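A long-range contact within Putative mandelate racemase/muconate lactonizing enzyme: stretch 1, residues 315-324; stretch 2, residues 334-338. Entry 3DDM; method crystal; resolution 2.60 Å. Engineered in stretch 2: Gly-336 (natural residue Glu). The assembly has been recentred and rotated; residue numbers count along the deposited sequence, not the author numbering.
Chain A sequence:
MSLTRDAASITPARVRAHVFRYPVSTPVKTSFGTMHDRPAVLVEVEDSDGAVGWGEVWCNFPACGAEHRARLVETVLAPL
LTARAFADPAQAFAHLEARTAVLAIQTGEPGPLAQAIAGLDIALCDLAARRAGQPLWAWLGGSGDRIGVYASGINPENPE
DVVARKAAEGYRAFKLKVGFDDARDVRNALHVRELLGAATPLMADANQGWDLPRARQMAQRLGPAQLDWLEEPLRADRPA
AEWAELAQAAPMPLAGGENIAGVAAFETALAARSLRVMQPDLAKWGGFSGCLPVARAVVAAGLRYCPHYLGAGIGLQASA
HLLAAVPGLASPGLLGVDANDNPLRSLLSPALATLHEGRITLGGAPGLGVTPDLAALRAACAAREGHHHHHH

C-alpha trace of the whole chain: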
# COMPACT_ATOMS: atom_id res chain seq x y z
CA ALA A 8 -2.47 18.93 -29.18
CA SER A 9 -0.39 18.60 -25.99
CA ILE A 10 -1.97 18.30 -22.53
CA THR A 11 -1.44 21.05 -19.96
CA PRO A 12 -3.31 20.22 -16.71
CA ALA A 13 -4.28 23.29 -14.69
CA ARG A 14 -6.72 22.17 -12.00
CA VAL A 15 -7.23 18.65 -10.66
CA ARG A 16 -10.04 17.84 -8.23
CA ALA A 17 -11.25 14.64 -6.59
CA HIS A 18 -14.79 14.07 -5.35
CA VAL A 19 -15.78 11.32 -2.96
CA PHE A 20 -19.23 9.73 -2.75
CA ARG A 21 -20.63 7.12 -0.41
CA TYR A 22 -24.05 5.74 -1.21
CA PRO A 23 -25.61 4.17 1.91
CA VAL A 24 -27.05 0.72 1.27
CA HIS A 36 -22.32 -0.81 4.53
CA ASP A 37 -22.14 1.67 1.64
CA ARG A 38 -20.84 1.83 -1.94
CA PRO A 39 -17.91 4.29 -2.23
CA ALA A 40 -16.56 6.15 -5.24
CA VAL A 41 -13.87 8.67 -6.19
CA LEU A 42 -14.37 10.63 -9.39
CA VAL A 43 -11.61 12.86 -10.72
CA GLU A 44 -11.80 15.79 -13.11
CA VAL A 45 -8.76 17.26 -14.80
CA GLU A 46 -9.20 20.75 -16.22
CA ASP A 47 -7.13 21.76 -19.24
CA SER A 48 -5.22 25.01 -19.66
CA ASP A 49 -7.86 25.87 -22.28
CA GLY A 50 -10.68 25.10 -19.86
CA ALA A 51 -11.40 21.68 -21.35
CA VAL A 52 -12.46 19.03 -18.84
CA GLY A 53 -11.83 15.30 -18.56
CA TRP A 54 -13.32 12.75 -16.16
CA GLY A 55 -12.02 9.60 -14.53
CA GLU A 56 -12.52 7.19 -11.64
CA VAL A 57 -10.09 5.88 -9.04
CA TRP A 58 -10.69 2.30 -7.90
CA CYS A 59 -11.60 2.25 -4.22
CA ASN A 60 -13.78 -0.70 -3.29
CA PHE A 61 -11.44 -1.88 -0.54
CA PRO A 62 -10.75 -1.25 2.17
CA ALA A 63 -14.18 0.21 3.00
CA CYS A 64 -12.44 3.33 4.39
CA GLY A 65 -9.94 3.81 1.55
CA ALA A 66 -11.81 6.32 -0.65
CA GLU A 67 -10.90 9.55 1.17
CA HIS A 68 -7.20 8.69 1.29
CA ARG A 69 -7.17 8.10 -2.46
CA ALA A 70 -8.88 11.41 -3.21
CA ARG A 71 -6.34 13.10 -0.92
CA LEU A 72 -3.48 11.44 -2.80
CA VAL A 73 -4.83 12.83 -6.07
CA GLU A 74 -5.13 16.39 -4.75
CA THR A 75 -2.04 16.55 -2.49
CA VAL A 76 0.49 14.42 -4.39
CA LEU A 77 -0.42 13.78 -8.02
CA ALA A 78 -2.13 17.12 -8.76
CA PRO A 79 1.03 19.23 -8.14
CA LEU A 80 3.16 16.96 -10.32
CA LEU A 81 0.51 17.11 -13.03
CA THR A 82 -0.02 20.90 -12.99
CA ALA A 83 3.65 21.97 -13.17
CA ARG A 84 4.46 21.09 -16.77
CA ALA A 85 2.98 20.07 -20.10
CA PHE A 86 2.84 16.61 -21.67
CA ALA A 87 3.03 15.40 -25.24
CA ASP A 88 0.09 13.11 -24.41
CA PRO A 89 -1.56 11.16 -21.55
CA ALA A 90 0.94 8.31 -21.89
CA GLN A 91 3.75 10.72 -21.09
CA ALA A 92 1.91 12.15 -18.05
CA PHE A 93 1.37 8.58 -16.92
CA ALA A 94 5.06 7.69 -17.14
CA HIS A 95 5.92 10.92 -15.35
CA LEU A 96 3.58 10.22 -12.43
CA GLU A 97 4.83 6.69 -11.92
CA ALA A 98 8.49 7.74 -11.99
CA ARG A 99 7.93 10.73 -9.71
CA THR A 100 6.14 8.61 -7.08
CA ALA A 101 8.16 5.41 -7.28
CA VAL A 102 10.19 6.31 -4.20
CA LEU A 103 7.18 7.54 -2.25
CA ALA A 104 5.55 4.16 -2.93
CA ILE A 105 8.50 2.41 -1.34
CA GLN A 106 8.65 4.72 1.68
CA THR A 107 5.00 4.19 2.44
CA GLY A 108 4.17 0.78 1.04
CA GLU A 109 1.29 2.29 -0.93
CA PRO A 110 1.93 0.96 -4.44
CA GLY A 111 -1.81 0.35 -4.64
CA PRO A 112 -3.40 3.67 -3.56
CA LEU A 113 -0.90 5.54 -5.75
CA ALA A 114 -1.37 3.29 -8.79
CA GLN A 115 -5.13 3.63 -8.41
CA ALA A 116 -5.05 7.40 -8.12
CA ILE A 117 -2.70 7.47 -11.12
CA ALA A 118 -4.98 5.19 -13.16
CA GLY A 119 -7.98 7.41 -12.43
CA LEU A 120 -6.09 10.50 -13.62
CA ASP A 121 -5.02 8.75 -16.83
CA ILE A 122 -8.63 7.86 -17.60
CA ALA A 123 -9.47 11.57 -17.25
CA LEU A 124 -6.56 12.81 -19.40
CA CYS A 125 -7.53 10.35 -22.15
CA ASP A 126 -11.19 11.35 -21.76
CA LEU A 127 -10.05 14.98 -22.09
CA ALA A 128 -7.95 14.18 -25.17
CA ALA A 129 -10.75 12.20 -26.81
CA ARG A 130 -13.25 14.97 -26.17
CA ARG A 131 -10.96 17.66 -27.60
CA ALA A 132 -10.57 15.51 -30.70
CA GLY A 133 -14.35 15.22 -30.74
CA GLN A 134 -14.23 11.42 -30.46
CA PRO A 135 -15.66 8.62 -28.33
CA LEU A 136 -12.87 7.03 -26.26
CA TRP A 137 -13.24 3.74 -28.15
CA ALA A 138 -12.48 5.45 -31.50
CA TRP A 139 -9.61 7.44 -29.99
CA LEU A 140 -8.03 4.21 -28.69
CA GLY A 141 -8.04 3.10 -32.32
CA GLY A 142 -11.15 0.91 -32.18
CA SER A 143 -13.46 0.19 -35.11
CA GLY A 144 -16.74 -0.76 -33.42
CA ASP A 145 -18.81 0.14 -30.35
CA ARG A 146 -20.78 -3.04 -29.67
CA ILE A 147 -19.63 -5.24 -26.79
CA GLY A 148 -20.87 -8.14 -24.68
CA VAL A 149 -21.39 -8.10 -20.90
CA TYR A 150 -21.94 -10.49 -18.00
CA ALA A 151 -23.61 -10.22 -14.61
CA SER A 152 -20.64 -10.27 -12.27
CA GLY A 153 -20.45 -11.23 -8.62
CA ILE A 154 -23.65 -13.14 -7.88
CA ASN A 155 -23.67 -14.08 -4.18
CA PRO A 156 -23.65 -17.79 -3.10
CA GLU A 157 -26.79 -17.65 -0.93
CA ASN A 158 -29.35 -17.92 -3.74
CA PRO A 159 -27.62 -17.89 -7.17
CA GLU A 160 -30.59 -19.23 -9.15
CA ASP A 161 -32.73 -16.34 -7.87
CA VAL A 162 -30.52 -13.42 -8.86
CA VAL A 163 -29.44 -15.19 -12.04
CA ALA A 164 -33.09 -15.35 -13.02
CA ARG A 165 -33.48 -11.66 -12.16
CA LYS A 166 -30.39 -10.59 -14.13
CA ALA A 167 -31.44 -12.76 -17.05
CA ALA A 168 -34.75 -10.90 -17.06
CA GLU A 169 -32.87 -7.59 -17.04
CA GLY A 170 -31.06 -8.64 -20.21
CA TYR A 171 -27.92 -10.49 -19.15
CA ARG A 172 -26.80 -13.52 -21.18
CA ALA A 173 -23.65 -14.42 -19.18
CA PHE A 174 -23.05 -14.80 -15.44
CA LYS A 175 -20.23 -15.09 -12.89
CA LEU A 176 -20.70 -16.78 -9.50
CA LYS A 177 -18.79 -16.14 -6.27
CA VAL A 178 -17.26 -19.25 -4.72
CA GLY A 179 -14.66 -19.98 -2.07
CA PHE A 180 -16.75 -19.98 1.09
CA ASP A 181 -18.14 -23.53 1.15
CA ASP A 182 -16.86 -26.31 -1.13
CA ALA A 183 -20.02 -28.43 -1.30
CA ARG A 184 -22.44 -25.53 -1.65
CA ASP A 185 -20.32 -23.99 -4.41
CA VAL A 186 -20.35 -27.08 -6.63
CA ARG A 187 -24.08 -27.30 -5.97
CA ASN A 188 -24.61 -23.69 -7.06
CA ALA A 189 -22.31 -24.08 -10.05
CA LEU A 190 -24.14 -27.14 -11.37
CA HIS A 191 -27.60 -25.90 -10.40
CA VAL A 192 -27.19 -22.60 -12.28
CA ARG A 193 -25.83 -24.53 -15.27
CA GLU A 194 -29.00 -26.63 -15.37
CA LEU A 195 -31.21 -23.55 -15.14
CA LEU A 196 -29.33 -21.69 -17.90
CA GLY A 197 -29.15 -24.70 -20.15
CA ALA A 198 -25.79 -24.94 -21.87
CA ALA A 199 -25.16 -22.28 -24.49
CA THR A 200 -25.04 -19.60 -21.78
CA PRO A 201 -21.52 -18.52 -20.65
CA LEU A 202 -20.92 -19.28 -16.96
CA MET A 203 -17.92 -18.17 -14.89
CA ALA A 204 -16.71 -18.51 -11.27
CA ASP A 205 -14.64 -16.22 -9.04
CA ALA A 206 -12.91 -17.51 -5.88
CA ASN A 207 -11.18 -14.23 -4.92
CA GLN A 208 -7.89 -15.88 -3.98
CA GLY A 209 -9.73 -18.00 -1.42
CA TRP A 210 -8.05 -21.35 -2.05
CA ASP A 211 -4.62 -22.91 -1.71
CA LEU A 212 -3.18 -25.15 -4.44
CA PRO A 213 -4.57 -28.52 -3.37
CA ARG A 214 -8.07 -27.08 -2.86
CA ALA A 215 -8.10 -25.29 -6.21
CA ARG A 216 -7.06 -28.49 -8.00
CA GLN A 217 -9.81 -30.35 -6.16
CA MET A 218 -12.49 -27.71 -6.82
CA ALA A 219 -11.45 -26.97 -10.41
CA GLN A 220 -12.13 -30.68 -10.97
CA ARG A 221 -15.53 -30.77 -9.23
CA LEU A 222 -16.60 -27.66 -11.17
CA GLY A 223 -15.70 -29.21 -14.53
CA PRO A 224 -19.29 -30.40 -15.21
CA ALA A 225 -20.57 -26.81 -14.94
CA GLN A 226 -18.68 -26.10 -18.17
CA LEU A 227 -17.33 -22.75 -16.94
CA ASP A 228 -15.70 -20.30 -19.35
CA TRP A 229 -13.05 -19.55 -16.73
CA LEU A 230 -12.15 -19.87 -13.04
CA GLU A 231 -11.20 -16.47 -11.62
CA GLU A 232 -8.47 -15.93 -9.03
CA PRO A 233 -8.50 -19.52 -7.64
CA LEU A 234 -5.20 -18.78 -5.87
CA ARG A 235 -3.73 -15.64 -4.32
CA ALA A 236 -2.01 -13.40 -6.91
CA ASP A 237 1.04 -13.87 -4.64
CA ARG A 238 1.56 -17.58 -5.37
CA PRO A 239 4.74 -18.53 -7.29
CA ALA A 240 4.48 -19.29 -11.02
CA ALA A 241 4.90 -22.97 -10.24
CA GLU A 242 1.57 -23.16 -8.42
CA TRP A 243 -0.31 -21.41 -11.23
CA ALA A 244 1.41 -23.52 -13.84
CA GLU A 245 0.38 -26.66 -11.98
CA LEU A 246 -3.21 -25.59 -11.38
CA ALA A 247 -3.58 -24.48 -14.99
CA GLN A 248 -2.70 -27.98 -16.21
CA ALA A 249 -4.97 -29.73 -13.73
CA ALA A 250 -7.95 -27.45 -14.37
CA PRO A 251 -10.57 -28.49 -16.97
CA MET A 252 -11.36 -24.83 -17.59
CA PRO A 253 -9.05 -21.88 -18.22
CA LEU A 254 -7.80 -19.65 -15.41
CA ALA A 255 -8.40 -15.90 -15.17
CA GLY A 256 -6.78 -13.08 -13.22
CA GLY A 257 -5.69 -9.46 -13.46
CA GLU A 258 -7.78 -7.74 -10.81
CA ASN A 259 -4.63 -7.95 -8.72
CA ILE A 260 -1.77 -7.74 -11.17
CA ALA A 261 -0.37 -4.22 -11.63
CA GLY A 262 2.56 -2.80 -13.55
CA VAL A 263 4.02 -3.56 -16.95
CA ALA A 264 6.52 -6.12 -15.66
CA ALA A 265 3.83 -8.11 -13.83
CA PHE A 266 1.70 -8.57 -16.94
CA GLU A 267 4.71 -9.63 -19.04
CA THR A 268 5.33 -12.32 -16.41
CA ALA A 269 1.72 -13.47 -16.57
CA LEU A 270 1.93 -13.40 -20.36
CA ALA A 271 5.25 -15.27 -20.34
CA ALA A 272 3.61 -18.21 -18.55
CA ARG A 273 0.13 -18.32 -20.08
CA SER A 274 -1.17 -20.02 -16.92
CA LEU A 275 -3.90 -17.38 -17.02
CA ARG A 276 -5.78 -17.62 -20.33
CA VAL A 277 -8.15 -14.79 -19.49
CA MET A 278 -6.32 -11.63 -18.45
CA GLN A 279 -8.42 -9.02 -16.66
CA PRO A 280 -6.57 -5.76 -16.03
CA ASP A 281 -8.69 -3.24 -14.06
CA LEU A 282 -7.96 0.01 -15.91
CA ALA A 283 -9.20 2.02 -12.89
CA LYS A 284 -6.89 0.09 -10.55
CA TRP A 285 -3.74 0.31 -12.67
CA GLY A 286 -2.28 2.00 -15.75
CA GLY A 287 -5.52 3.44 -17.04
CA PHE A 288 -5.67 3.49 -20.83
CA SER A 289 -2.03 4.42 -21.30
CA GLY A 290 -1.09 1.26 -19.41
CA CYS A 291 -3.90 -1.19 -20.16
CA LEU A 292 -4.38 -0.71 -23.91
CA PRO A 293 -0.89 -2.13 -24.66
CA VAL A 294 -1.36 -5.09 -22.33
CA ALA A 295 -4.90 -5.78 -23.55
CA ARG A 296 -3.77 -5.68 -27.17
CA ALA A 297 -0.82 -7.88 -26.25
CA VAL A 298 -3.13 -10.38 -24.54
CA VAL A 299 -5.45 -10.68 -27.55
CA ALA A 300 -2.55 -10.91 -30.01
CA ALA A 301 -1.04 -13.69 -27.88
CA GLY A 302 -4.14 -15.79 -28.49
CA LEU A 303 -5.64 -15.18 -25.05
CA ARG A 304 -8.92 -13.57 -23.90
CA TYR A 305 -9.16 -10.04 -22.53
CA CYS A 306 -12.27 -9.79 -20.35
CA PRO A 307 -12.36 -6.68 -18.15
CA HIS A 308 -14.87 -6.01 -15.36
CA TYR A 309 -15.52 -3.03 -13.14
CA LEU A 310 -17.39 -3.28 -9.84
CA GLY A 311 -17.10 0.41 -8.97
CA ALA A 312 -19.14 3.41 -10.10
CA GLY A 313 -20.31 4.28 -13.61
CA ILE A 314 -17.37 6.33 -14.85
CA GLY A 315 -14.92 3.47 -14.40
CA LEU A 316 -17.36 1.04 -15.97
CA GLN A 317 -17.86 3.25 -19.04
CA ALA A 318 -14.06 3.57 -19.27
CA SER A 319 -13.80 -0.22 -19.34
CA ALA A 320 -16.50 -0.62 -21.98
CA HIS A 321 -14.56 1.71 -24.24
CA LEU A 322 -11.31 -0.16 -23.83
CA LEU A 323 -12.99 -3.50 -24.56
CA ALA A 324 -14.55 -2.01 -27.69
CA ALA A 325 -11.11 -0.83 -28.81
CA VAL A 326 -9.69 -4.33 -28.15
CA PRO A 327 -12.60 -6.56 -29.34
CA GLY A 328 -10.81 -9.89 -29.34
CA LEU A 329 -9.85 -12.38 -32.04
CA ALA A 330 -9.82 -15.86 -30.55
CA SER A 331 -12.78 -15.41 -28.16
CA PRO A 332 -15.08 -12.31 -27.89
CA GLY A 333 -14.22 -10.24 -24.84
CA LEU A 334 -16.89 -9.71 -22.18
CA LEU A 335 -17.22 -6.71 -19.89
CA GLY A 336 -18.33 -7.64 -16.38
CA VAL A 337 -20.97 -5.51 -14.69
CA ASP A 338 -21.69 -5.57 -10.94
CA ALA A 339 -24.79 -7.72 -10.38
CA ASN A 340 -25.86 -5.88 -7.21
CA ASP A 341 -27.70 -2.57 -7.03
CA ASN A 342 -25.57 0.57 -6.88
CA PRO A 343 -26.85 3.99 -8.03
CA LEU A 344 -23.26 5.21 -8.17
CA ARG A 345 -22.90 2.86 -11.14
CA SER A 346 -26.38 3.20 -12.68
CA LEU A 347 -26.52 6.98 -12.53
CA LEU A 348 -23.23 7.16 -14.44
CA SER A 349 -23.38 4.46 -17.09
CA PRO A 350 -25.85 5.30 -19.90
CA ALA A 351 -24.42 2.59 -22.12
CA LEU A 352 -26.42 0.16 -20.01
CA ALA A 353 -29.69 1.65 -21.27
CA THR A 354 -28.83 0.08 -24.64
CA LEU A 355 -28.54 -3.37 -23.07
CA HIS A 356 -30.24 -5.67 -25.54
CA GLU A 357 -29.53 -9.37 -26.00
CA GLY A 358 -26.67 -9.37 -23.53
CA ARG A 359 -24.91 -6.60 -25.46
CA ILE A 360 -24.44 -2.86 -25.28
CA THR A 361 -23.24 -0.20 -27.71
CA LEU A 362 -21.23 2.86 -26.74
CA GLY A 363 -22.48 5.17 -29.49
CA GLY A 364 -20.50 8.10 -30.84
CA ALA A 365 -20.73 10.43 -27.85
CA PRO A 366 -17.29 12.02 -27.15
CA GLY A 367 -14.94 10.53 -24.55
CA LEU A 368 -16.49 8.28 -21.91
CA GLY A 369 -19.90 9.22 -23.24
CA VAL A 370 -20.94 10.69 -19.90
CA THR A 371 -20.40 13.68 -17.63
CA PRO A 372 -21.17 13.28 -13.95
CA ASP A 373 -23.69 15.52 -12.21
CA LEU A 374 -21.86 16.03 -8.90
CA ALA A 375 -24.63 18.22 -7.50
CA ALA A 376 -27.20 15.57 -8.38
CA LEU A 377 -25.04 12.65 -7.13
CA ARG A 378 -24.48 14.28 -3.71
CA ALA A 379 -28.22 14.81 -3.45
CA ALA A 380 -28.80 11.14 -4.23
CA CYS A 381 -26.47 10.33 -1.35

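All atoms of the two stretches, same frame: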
# COMPACT_ATOMS: atom_id res chain seq x y z
N GLY A 315 -15.91 4.51 -14.19
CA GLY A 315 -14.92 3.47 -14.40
C GLY A 315 -15.46 2.39 -15.30
O GLY A 315 -14.73 1.83 -16.12
N LEU A 316 -16.74 2.07 -15.15
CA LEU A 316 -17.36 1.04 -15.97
C LEU A 316 -17.40 1.47 -17.43
O LEU A 316 -17.09 0.68 -18.32
CB LEU A 316 -18.78 0.74 -15.48
CG LEU A 316 -19.48 -0.35 -16.32
CD1 LEU A 316 -18.64 -1.62 -16.27
CD2 LEU A 316 -20.88 -0.61 -15.79
N GLN A 317 -17.80 2.72 -17.68
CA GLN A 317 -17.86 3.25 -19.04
C GLN A 317 -16.45 3.21 -19.63
O GLN A 317 -16.26 2.84 -20.79
CB GLN A 317 -18.41 4.68 -19.05
CG GLN A 317 -19.93 4.81 -18.73
CD GLN A 317 -20.84 4.59 -19.95
OE1 GLN A 317 -21.90 3.95 -19.85
NE2 GLN A 317 -20.45 5.14 -21.09
N ALA A 318 -15.45 3.57 -18.82
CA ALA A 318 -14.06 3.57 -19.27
C ALA A 318 -13.65 2.18 -19.72
O ALA A 318 -12.92 2.03 -20.70
CB ALA A 318 -13.14 4.05 -18.16
N SER A 319 -14.12 1.16 -19.00
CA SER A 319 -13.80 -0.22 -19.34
C SER A 319 -14.50 -0.68 -20.61
O SER A 319 -13.93 -1.43 -21.41
CB SER A 319 -14.17 -1.15 -18.18
OG SER A 319 -13.48 -0.76 -17.01
N ALA A 320 -15.74 -0.24 -20.79
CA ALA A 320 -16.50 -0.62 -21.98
C ALA A 320 -15.78 -0.08 -23.22
O ALA A 320 -15.68 -0.75 -24.24
CB ALA A 320 -17.91 -0.06 -21.90
N HIS A 321 -15.26 1.14 -23.11
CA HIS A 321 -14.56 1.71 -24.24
C HIS A 321 -13.29 0.96 -24.59
O HIS A 321 -13.01 0.71 -25.77
CB HIS A 321 -14.26 3.17 -23.96
CG HIS A 321 -15.44 4.06 -24.17
ND1 HIS A 321 -15.78 4.55 -25.41
CD2 HIS A 321 -16.41 4.46 -23.32
CE1 HIS A 321 -16.92 5.21 -25.32
NE2 HIS A 321 -17.32 5.17 -24.06
N LEU A 322 -12.53 0.57 -23.57
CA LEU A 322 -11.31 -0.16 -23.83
C LEU A 322 -11.63 -1.49 -24.50
O LEU A 322 -11.01 -1.84 -25.50
CB LEU A 322 -10.52 -0.39 -22.53
CG LEU A 322 -9.17 -1.11 -22.76
CD1 LEU A 322 -8.47 -0.50 -23.97
CD2 LEU A 322 -8.31 -0.99 -21.54
N LEU A 323 -12.61 -2.22 -23.97
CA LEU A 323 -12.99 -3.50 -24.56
C LEU A 323 -13.45 -3.35 -26.01
O LEU A 323 -13.24 -4.25 -26.83
CB LEU A 323 -14.12 -4.17 -23.76
CG LEU A 323 -14.62 -5.49 -24.37
CD1 LEU A 323 -13.47 -6.48 -24.52
CD2 LEU A 323 -15.72 -6.06 -23.49
N ALA A 324 -14.09 -2.23 -26.33
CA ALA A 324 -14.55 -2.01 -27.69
C ALA A 324 -13.33 -1.79 -28.59
O ALA A 324 -13.30 -2.25 -29.73
CB ALA A 324 -15.49 -0.79 -27.74
N LEU A 334 -15.66 -10.07 -22.89
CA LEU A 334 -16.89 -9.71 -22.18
C LEU A 334 -16.59 -8.77 -21.03
O LEU A 334 -15.66 -9.00 -20.26
CB LEU A 334 -17.59 -10.97 -21.66
CG LEU A 334 -18.07 -11.97 -22.72
CD1 LEU A 334 -19.08 -12.92 -22.12
CD2 LEU A 334 -18.72 -11.22 -23.88
N LEU A 335 -17.38 -7.70 -20.95
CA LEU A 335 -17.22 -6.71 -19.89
C LEU A 335 -18.13 -7.13 -18.75
O LEU A 335 -19.32 -7.37 -18.95
CB LEU A 335 -17.60 -5.33 -20.43
CG LEU A 335 -17.50 -4.06 -19.57
CD1 LEU A 335 -18.83 -3.78 -18.93
CD2 LEU A 335 -16.40 -4.19 -18.54
N GLY A 336 -17.56 -7.23 -17.55
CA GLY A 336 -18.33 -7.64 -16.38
C GLY A 336 -18.96 -6.45 -15.68
O GLY A 336 -18.30 -5.45 -15.42
N VAL A 337 -20.24 -6.58 -15.36
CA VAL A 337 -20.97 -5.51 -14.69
C VAL A 337 -21.46 -6.03 -13.34
O VAL A 337 -21.99 -7.15 -13.25
CB VAL A 337 -22.20 -5.06 -15.54
CG1 VAL A 337 -22.86 -3.85 -14.91
CG2 VAL A 337 -21.76 -4.76 -16.96
N ASP A 338 -21.26 -5.22 -12.30
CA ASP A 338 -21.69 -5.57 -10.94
C ASP A 338 -23.16 -6.02 -10.94
O ASP A 338 -24.03 -5.29 -11.41
CB ASP A 338 -21.54 -4.35 -10.03
CG ASP A 338 -21.52 -4.72 -8.56
OD1 ASP A 338 -22.12 -5.75 -8.18
OD2 ASP A 338 -20.90 -3.96 -7.78

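Residues 315-324 are helical and pack against the strand at 334-338. The two run nearly antiparallel, at 170°, with a closest axial approach of 8.9 Å. No hydrogen bond crosses between them, so the contact rests on apolar packing.

Gly-315 does not touch the strand. Gly-315 O accepts from Ser-319 N and from Ser-319 OG, each at 3.0 Å. Leu-316 points toward the strand. CD1 of Leu-316 lies 3.4 Å from CD1 of Leu-335, a tight contact, and CD2 of Leu-316 lies 3.9 Å from CG1 of Val-337. The same Leu-316 CD1 is 3.9 Å from the carbonyl O of Gly-336, an engineered residue.

Gln-317 points away from the strand, and Ala-318 is out of reach. Ser-319 comes next on the contacting face. Ser-319 CB packs 3.8 Å from CD2 of Leu-335, while its hydroxyl is turned back to the helix backbone. Ala-320 sits beside Leu-335, with Ala-320 CA 4.3 Å from Leu-335 CG. His-321 and Leu-322 make no contact.

Leu-323, two turns after Leu-316, closes the row. Leu-323 CD2 lies 3.4 Å from Leu-335 N and 3.7 Å from Leu-335 CB. Leu-335 therefore meets all four contacting helix residues and is the centre of the packing.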